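Local coordinates for protein carboxylesterase (Ferroplasma acidiphilum, PDB 3WJ2) that probably hydrolyses carboxylic ester bonds, as a carboxylesterase of the alpha/beta-hydrolase fold from an acid-loving archaeon, at residues B[9-14]-B[288-293]; B[246-251]-B[281-286]. One frame throughout, in Å; residues are numbered along the deposited sequence.

Contact 1: B[9-14]-B[288-293]; sequences PDFNSL and EVSDGA
D10 and S290 bring the two backbones closest, their CA atoms 5.3 Å apart, where 9-14 meets the start of helix 291-303. In this alpha/beta-hydrolase fold the N-terminal segment thus packs against the N-cap of the last helix. S290 is that cap: OG lies anti to the backbone N (chi1 162°) and accepts from A293 N at 3.0 Å, an almost straight bond of 171°. No direct hydrogen bond joins the segments; water does the work. D10 OD2 receives a bond from each of two waters. Water 1 is also held by S290 OG and G292 N, and water 2 by D291 N, so the carboxylate reaches the first N-H groups of the helix through solvent, a placement that would probably suit the positive end of the helix dipole. The other oxygen, D10 OD1, makes a salt bridge to R265 of the second subunit. Next to these polar atoms, D10 CB sits 3.8 Å from S290 CB. The F11 ring, buried also against M279 and I280 of strand 271-280, comes up to the same serine: its CZ lies 3.8 Å from S290 CB, which sits obliquely to the ring, while A293 CB lies at the ring edge, 4.4 Å from CZ. On the flank nearer the surface, L14 CD1 meets V289 CG2 at 4.1 Å.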
# COMPACT_ATOMS: atom_id res chain seq x y z
N PRO B 9 10.02 -8.98 -15.46
CA PRO B 9 9.96 -10.33 -16.09
C PRO B 9 11.29 -11.01 -16.16
O PRO B 9 11.29 -12.29 -16.33
CB PRO B 9 9.41 -10.04 -17.47
CG PRO B 9 8.51 -8.70 -17.22
CD PRO B 9 9.34 -7.93 -16.21
N ASP B 10 12.42 -10.27 -16.02
CA ASP B 10 13.72 -10.90 -15.82
C ASP B 10 13.75 -11.95 -14.71
O ASP B 10 14.59 -12.90 -14.77
CB ASP B 10 14.86 -9.90 -15.60
CG ASP B 10 15.14 -9.03 -16.79
OD1 ASP B 10 14.75 -9.34 -17.94
OD2 ASP B 10 15.84 -8.03 -16.61
N PHE B 11 12.89 -11.88 -13.72
CA PHE B 11 12.90 -12.90 -12.64
C PHE B 11 12.00 -14.12 -12.91
O PHE B 11 11.88 -14.96 -12.04
CB PHE B 11 12.46 -12.27 -11.30
CG PHE B 11 13.41 -11.17 -10.88
CD1 PHE B 11 14.71 -11.49 -10.52
CD2 PHE B 11 12.96 -9.84 -10.80
CE1 PHE B 11 15.66 -10.48 -10.11
CE2 PHE B 11 13.89 -8.79 -10.42
CZ PHE B 11 15.22 -9.14 -10.06
N ASN B 12 11.32 -14.17 -14.07
CA ASN B 12 10.33 -15.25 -14.25
C ASN B 12 11.04 -16.62 -14.16
O ASN B 12 10.48 -17.52 -13.47
CB ASN B 12 9.57 -15.07 -15.57
CG ASN B 12 8.56 -13.88 -15.50
OD1 ASN B 12 8.27 -13.36 -14.40
ND2 ASN B 12 8.03 -13.47 -16.65
N SER B 13 12.20 -16.79 -14.81
CA SER B 13 12.96 -18.04 -14.65
C SER B 13 13.27 -18.45 -13.24
O SER B 13 13.09 -19.61 -12.88
CB SER B 13 14.25 -17.98 -15.42
OG SER B 13 13.92 -17.89 -16.79
N LEU B 14 13.73 -17.48 -12.41
CA LEU B 14 14.07 -17.81 -10.99
C LEU B 14 12.84 -18.19 -10.19
O LEU B 14 12.92 -19.09 -9.33
CB LEU B 14 14.80 -16.58 -10.29
CG LEU B 14 16.26 -16.50 -10.60
CD1 LEU B 14 16.78 -15.05 -10.12
CD2 LEU B 14 17.05 -17.64 -9.85
N GLU B 288 23.33 -10.76 -12.62
CA GLU B 288 23.68 -11.25 -13.97
C GLU B 288 22.43 -11.57 -14.75
O GLU B 288 22.52 -11.94 -15.94
CB GLU B 288 24.56 -12.51 -13.80
CG GLU B 288 25.90 -12.19 -13.22
CD GLU B 288 26.58 -13.41 -12.55
OE1 GLU B 288 25.90 -14.18 -11.81
OE2 GLU B 288 27.80 -13.60 -12.73
N VAL B 289 21.27 -11.56 -14.14
CA VAL B 289 20.10 -11.97 -14.91
C VAL B 289 19.09 -10.89 -15.05
O VAL B 289 18.19 -11.00 -15.88
CB VAL B 289 19.48 -13.23 -14.34
CG1 VAL B 289 20.52 -14.46 -14.46
CG2 VAL B 289 19.03 -13.06 -12.98
N SER B 290 19.19 -9.84 -14.21
CA SER B 290 18.33 -8.67 -14.35
C SER B 290 19.10 -7.37 -14.46
O SER B 290 19.90 -7.06 -13.57
CB SER B 290 17.39 -8.62 -13.11
OG SER B 290 16.82 -7.28 -12.97
N ASP B 291 18.94 -6.64 -15.58
CA ASP B 291 19.64 -5.45 -15.81
C ASP B 291 19.18 -4.40 -14.76
O ASP B 291 19.98 -3.53 -14.37
CB ASP B 291 19.45 -4.89 -17.24
CG ASP B 291 20.45 -3.78 -17.52
OD1 ASP B 291 21.70 -4.04 -17.48
OD2 ASP B 291 20.03 -2.62 -17.70
N GLY B 292 17.89 -4.38 -14.47
CA GLY B 292 17.41 -3.43 -13.41
C GLY B 292 18.18 -3.70 -12.11
O GLY B 292 18.65 -2.68 -11.49
N ALA B 293 18.25 -4.95 -11.68
CA ALA B 293 18.99 -5.28 -10.43
C ALA B 293 20.46 -4.86 -10.57
O ALA B 293 21.08 -4.28 -9.69
CB ALA B 293 18.84 -6.68 -10.09
O HOH W 1 15.51 -5.92 -15.32
O HOH W 2 17.74 -7.46 -18.25

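Contact 2: B[246-251]-B[281-286]; sequences VTNEYD and HGSATD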
# COMPACT_ATOMS: atom_id res chain seq x y z
N VAL B 246 18.75 -0.76 0.75
CA VAL B 246 18.05 -1.11 -0.52
C VAL B 246 17.02 -2.14 -0.15
O VAL B 246 17.28 -3.17 0.45
CB VAL B 246 19.09 -1.79 -1.48
CG1 VAL B 246 18.36 -2.23 -2.77
CG2 VAL B 246 20.26 -0.75 -1.79
N THR B 247 15.77 -1.87 -0.53
CA THR B 247 14.69 -2.85 -0.37
C THR B 247 14.14 -3.17 -1.76
O THR B 247 14.47 -2.53 -2.77
CB THR B 247 13.50 -2.19 0.47
OG1 THR B 247 12.82 -1.24 -0.36
CG2 THR B 247 14.11 -1.45 1.66
N ASN B 248 13.38 -4.26 -1.77
CA ASN B 248 12.80 -4.72 -3.07
C ASN B 248 11.27 -4.62 -2.96
O ASN B 248 10.71 -5.00 -1.94
CB ASN B 248 13.10 -6.21 -3.22
CG ASN B 248 14.62 -6.48 -3.18
OD1 ASN B 248 15.35 -5.99 -4.02
ND2 ASN B 248 15.05 -7.26 -2.22
N GLU B 249 10.67 -4.12 -4.03
CA GLU B 249 9.16 -4.05 -4.01
C GLU B 249 8.43 -5.32 -3.64
O GLU B 249 7.55 -5.29 -2.77
CB GLU B 249 8.71 -3.55 -5.39
CG GLU B 249 7.21 -3.28 -5.37
CD GLU B 249 6.72 -2.66 -6.64
OE1 GLU B 249 7.42 -2.55 -7.64
OE2 GLU B 249 5.53 -2.20 -6.61
N TYR B 250 8.85 -6.45 -4.22
CA TYR B 250 8.04 -7.67 -4.03
C TYR B 250 8.77 -8.67 -3.18
O TYR B 250 9.33 -9.64 -3.66
CB TYR B 250 7.83 -8.22 -5.46
CG TYR B 250 6.88 -7.34 -6.30
CD1 TYR B 250 5.57 -7.17 -5.91
CD2 TYR B 250 7.33 -6.75 -7.44
CE1 TYR B 250 4.71 -6.32 -6.71
CE2 TYR B 250 6.51 -6.01 -8.28
CZ TYR B 250 5.20 -5.80 -7.87
OH TYR B 250 4.34 -5.09 -8.69
N ASP B 251 8.90 -8.35 -1.93
CA ASP B 251 9.82 -9.16 -1.05
C ASP B 251 9.15 -9.13 0.32
O ASP B 251 8.79 -8.06 0.85
CB ASP B 251 11.19 -8.43 -1.01
CG ASP B 251 12.17 -9.02 0.00
OD1 ASP B 251 11.92 -9.87 0.81
OD2 ASP B 251 13.34 -8.55 -0.15
N HIS B 281 13.38 -10.55 -3.54
CA HIS B 281 14.49 -10.86 -2.63
C HIS B 281 15.61 -11.54 -3.38
O HIS B 281 15.36 -12.31 -4.32
CB HIS B 281 14.03 -11.76 -1.48
CG HIS B 281 14.95 -11.65 -0.28
ND1 HIS B 281 15.94 -12.57 0.06
CD2 HIS B 281 14.99 -10.69 0.65
CE1 HIS B 281 16.52 -12.17 1.16
NE2 HIS B 281 15.97 -11.05 1.56
N GLY B 282 16.84 -11.12 -3.13
CA GLY B 282 17.98 -11.73 -3.82
C GLY B 282 18.33 -10.92 -5.02
O GLY B 282 19.28 -11.28 -5.71
N SER B 283 17.68 -9.77 -5.28
CA SER B 283 17.88 -9.02 -6.54
C SER B 283 19.38 -8.67 -6.75
O SER B 283 19.86 -8.75 -7.88
CB SER B 283 17.08 -7.76 -6.59
OG SER B 283 17.39 -7.02 -5.37
N ALA B 284 20.11 -8.28 -5.72
CA ALA B 284 21.50 -7.85 -5.92
C ALA B 284 22.37 -9.01 -6.41
O ALA B 284 23.20 -8.71 -7.29
CB ALA B 284 22.03 -7.27 -4.62
N THR B 285 22.19 -10.17 -5.83
CA THR B 285 23.02 -11.30 -6.23
C THR B 285 22.46 -11.81 -7.56
O THR B 285 23.14 -12.67 -8.19
CB THR B 285 23.17 -12.30 -5.14
OG1 THR B 285 21.92 -12.60 -4.55
CG2 THR B 285 24.17 -11.80 -4.07
N ASP B 286 21.28 -11.34 -7.98
CA ASP B 286 20.77 -11.66 -9.36
C ASP B 286 21.26 -10.70 -10.43
O ASP B 286 20.65 -10.61 -11.50
CB ASP B 286 19.26 -11.62 -9.31
CG ASP B 286 18.68 -12.67 -8.44
OD1 ASP B 286 19.30 -13.69 -8.11
OD2 ASP B 286 17.47 -12.46 -8.01
O HOH W 3 10.96 -11.84 -2.99
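N248 and S283 meet through their polar ends: S283 OG donates to N248 OD1 at 2.7 Å. The hydroxyl approaches tilted 31° out of the carbonyl plane. The other branch of the amide, N248 ND2, passes 3.7 Å from H281 CA and donates to D251 OD2, although the position of that oxygen is less certain. D251 reaches toward H281 with CG anti to its backbone N (chi1 172°), and carboxylate and imidazole planes stand nearly perpendicular, 82° apart. The imidazole is probably modelled turned over, which makes its closest atom contacts with D251 doubtful. Water 3 links Y250 O to H281 N. D251 OD1 caps L253 N, and H281 touches S156 and packs edge-to-face with Y184. D251 after strand 243-248, H281 after strand 271-280 and S156 in what fits the GxSxG nucleophile elbow are consistent with the catalytic triad of this hydrolase family. N248 would then be a second-shell residue: ND2 probably helps to position the D251 carboxylate, while OD1 takes the hydrogen bond from S283, two residues after H281.

Starting at the N terminus, the chain runs through 9-14 into helix 12-20, builds most of the sheet, and then reaches 246-251 at the end of strand 243-248. From there helix 254-266 and strand 271-280, the outermost of this chain on that side, lead back to 281-286, where contact 2 closes a loop of about thirty residues. A few residues on, 288-293 returns to 9-14, and contact 1 closes a far longer loop that encloses the loop of contact 2. The two touch, with A293 CB packed on S283 O and F11 CE1 on D286 OD2. Together they tie the N-terminal segment, the end of strand 243-248, the loop after strand 271-280 and the start of helix 291-303.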